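Local coordinates for protein Maltose/maltodextrin transport permease homologue (Bdellovibrio bacteriovorus HD100, PDB 6FFL) that forms the maltodextrin-binding domain of a MalE-MalF fusion, binds maltotriose, and probably serves an ABC transporter in maltose and maltodextrin uptake, at residues 3-8 against 31-36. Sequence-based numbering, arbitrary orientation.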
ATOM      1  N   VAL A   3      24.791   1.237  22.319  1.00 46.60           N
ATOM      2  CA  VAL A   3      24.532   0.505  21.086  1.00 39.21           C
ATOM      3  C   VAL A   3      23.679   1.346  20.133  1.00 32.38           C
ATOM      4  O   VAL A   3      22.739   2.017  20.551  1.00 33.38           O
ATOM      5  CB  VAL A   3      23.870  -0.864  21.386  1.00 44.96           C
ATOM      6  CG1 VAL A   3      22.450  -0.693  21.905  1.00 46.20           C
ATOM      7  CG2 VAL A   3      23.873  -1.737  20.158  1.00 44.51           C
ATOM      8  N   ARG A   4      24.023   1.324  18.848  1.00 31.31           N
ATOM      9  CA  ARG A   4      23.278   2.050  17.826  1.00 31.02           C
ATOM     10  C   ARG A   4      22.671   1.043  16.863  1.00 23.96           C
ATOM     11  O   ARG A   4      23.395   0.240  16.265  1.00 28.82           O
ATOM     12  CB  ARG A   4      24.175   3.030  17.072  1.00 39.34           C
ATOM     13  CG  ARG A   4      23.430   3.884  16.058  1.00 41.02           C
ATOM     14  CD  ARG A   4      24.245   5.103  15.661  1.00 43.73           C
ATOM     15  NE  ARG A   4      23.529   5.976  14.734  1.00 52.76           N
ATOM     16  CZ  ARG A   4      22.573   6.828  15.090  1.00 55.64           C
ATOM     17  NH1 ARG A   4      22.203   6.924  16.360  1.00 58.50           N
ATOM     18  NH2 ARG A   4      21.982   7.587  14.173  1.00 54.43           N
ATOM     19  N   ILE A   5      21.350   1.085  16.713  1.00 22.82           N
ATOM     20  CA  ILE A   5      20.637   0.161  15.846  1.00 21.37           C
ATOM     21  C   ILE A   5      19.977   0.957  14.717  1.00 21.21           C
ATOM     22  O   ILE A   5      19.869   2.183  14.766  1.00 25.30           O
ATOM     23  CB  ILE A   5      19.596  -0.683  16.613  1.00 25.92           C
ATOM     24  CG1 ILE A   5      18.634   0.224  17.381  1.00 25.15           C
ATOM     25  CG2 ILE A   5      20.285  -1.672  17.562  1.00 24.31           C
ATOM     26  CD1 ILE A   5      17.484  -0.517  18.016  1.00 27.52           C
ATOM     27  N   GLN A   6      19.536   0.230  13.698  1.00 20.44           N
ATOM     28  CA  GLN A   6      19.041   0.805  12.455  1.00 21.62           C
ATOM     29  C   GLN A   6      17.635   0.313  12.139  1.00 23.41           C
ATOM     30  O   GLN A   6      17.318  -0.859  12.349  1.00 20.00           O
ATOM     31  CB  GLN A   6      19.934   0.418  11.273  1.00 29.06           C
ATOM     32  CG  GLN A   6      21.336   1.008  11.228  1.00 37.91           C
ATOM     33  CD  GLN A   6      21.921   0.897   9.822  1.00 51.74           C
ATOM     34  OE1 GLN A   6      21.801   1.820   9.011  1.00 59.60           O
ATOM     35  NE2 GLN A   6      22.520  -0.249   9.516  1.00 44.33           N
ATOM     36  N   ILE A   7      16.806   1.196  11.591  0.55 18.43           N
ATOM     37  CA  ILE A   7      15.530   0.794  11.007  0.55 16.47           C
ATOM     38  C   ILE A   7      15.465   1.347   9.589  0.55 14.96           C
ATOM     39  O   ILE A   7      15.614   2.558   9.382  0.55 17.33           O
ATOM     40  CB  ILE A   7      14.326   1.271  11.837  0.55 18.02           C
ATOM     41  CG1 ILE A   7      13.021   1.002  11.081  0.55 25.59           C
ATOM     42  CG2 ILE A   7      14.463   2.743  12.207  0.55 17.77           C
ATOM     43  CD1 ILE A   7      11.804   1.652  11.707  0.55 27.69           C
ATOM     44  N   TRP A   8      15.275   0.464   8.613  1.00 14.79           N
ATOM     45  CA  TRP A   8      14.996   0.874   7.237  1.00 14.06           C
ATOM     46  C   TRP A   8      13.497   0.736   7.010  1.00 12.99           C
ATOM     47  O   TRP A   8      12.920  -0.312   7.317  1.00 15.52           O
ATOM     48  CB  TRP A   8      15.746   0.027   6.209  1.00 16.72           C
ATOM     49  CG  TRP A   8      17.219   0.188   6.207  1.00 14.39           C
ATOM     50  CD1 TRP A   8      17.978   0.962   7.046  1.00 16.55           C
ATOM     51  CD2 TRP A   8      18.137  -0.493   5.345  1.00 17.39           C
ATOM     52  NE1 TRP A   8      19.322   0.802   6.750  1.00 17.64           N
ATOM     53  CE2 TRP A   8      19.439  -0.076   5.703  1.00 22.46           C
ATOM     54  CE3 TRP A   8      17.981  -1.402   4.290  1.00 17.74           C
ATOM     55  CZ2 TRP A   8      20.579  -0.539   5.045  1.00 22.97           C
ATOM     56  CZ3 TRP A   8      19.121  -1.864   3.636  1.00 19.80           C
ATOM     57  CH2 TRP A   8      20.399  -1.430   4.022  1.00 21.91           C
ATOM     58  N   PRO A  31      18.381   5.321  27.636  1.00 41.69           N
ATOM     59  CA  PRO A  31      19.806   5.656  27.598  1.00 40.72           C
ATOM     60  C   PRO A  31      20.627   4.433  27.227  1.00 43.21           C
ATOM     61  O   PRO A  31      20.377   3.322  27.700  1.00 47.96           O
ATOM     62  CB  PRO A  31      20.102   6.126  29.026  1.00 38.80           C
ATOM     63  CG  PRO A  31      18.804   6.565  29.560  1.00 46.71           C
ATOM     64  CD  PRO A  31      17.760   5.699  28.915  1.00 37.91           C
ATOM     65  N   GLY A  32      21.601   4.640  26.352  1.00 40.84           N
ATOM     66  CA  GLY A  32      22.414   3.569  25.847  1.00 43.39           C
ATOM     67  C   GLY A  32      22.006   3.065  24.481  1.00 37.46           C
ATOM     68  O   GLY A  32      22.805   2.387  23.826  1.00 41.40           O
ATOM     69  N   ILE A  33      20.792   3.373  24.028  1.00 33.28           N
ATOM     70  CA  ILE A  33      20.324   2.960  22.711  1.00 28.71           C
ATOM     71  C   ILE A  33      20.025   4.204  21.890  1.00 32.95           C
ATOM     72  O   ILE A  33      19.271   5.079  22.332  1.00 38.16           O
ATOM     73  CB  ILE A  33      19.075   2.058  22.788  1.00 27.56           C
ATOM     74  CG1 ILE A  33      19.295   0.875  23.729  1.00 37.60           C
ATOM     75  CG2 ILE A  33      18.685   1.577  21.391  1.00 29.59           C
ATOM     76  CD1 ILE A  33      18.066  -0.003  23.864  1.00 38.92           C
ATOM     77  N   THR A  34      20.618   4.284  20.703  1.00 32.77           N
ATOM     78  CA  THR A  34      20.226   5.270  19.707  1.00 31.17           C
ATOM     79  C   THR A  34      19.839   4.550  18.423  1.00 32.52           C
ATOM     80  O   THR A  34      20.214   3.397  18.197  1.00 28.34           O
ATOM     81  CB  THR A  34      21.344   6.281  19.439  1.00 32.69           C
ATOM     82  OG1 THR A  34      22.457   5.621  18.819  1.00 33.43           O
ATOM     83  CG2 THR A  34      21.784   6.942  20.736  1.00 33.80           C
ATOM     84  N   VAL A  35      19.071   5.240  17.580  1.00 26.82           N
ATOM     85  CA  VAL A  35      18.457   4.625  16.410  1.00 22.94           C
ATOM     86  C   VAL A  35      18.741   5.477  15.184  1.00 23.28           C
ATOM     87  O   VAL A  35      18.500   6.688  15.197  1.00 27.59           O
ATOM     88  CB  VAL A  35      16.938   4.456  16.590  1.00 22.56           C
ATOM     89  CG1 VAL A  35      16.334   3.731  15.375  1.00 22.86           C
ATOM     90  CG2 VAL A  35      16.633   3.727  17.894  1.00 25.32           C
ATOM     91  N   GLN A  36      19.229   4.843  14.123  1.00 23.91           N
ATOM     92  CA  GLN A  36      19.375   5.480  12.821  1.00 27.13           C
ATOM     93  C   GLN A  36      18.266   4.987  11.897  1.00 24.04           C
ATOM     94  O   GLN A  36      18.182   3.788  11.606  1.00 24.72           O
ATOM     95  CB  GLN A  36      20.745   5.176  12.218  1.00 28.94           C
ATOM     96  CG  GLN A  36      20.877   5.581  10.757  1.00 34.03           C
ATOM     97  CD  GLN A  36      20.960   7.083  10.570  1.00 43.04           C
ATOM     98  OE1 GLN A  36      21.828   7.742  11.145  1.00 50.42           O
ATOM     99  NE2 GLN A  36      20.064   7.633   9.750  1.00 36.55           N
TER
HETATM  100  O   HOH W   1      20.049   9.215  16.979  1.00 40.87           O
HETATM  101  O   HOH W   2      24.249   5.524  12.156  1.00 49.72           O
HETATM  102  O   HOH W   3      20.068   9.584  14.490  1.00 49.73           O
HETATM  103  O   HOH W   4      19.293   3.239   9.025  1.00 25.58           O
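Arg4 reaches across the strand pair 4-8 and 34-36 and brings its guanidinium edge-on to Thr34 and one face over the Val35-Gln36 backbone. The two strands run parallel, side by side in a mixed sheet. With helix 13-29 between them they make the first beta-alpha-beta unit of this periplasmic-type binding protein.

Arg4 CG is anti to the backbone N (chi1 -176°), which sets it 3.4 Å from Thr34 OG1. From there the chain runs extended to NE. It crosses Thr34 at about a right angle. Arg4 NH1 donates to Thr34 OG1 at 2.8 Å, and the oxygen lies close to the guanidinium plane. Arg4 NH2 donates to Gln36 OE1 at 3.0 Å. Here the donor stands above the amide plane, and the two flat groups are 77° apart. Gln36 N lies 3.9 Å above one face of the Arg4 guanidinium, toward its rim. Waters also accept from Arg4 NE, NH1 and NH2, so solvent and protein together hold the group in place. All of this lies on the face that carries Arg4, Thr34, Gln6 and Gln36.

The other face is apolar. Ile5 CD1 meets Ile33 CG2, and Ile5 CG1 lies 4.1 Å from Val35 CG2. Ile7 CG2 packs on Val35 CG1 at 3.8 Å. Val3 and Ile33 lie side by side, pointing the same way. Helix 281-294 touches Val3, Ile5 and Ile33, while helix 13-29 touches Ile33 and Val35.

Backbone bonds zip the strands from Val3 N to Gly32 O through to Ile7 N and Gln36 O. Gln36 N donates to Ile5 O at 2.8 Å. The strand 4-9 is bordered on its second edge by strand 61-65. Toward the C-terminal end of the pair, one water donates to both Gln6 OE1 and Gln36 O, each at 2.9 Å.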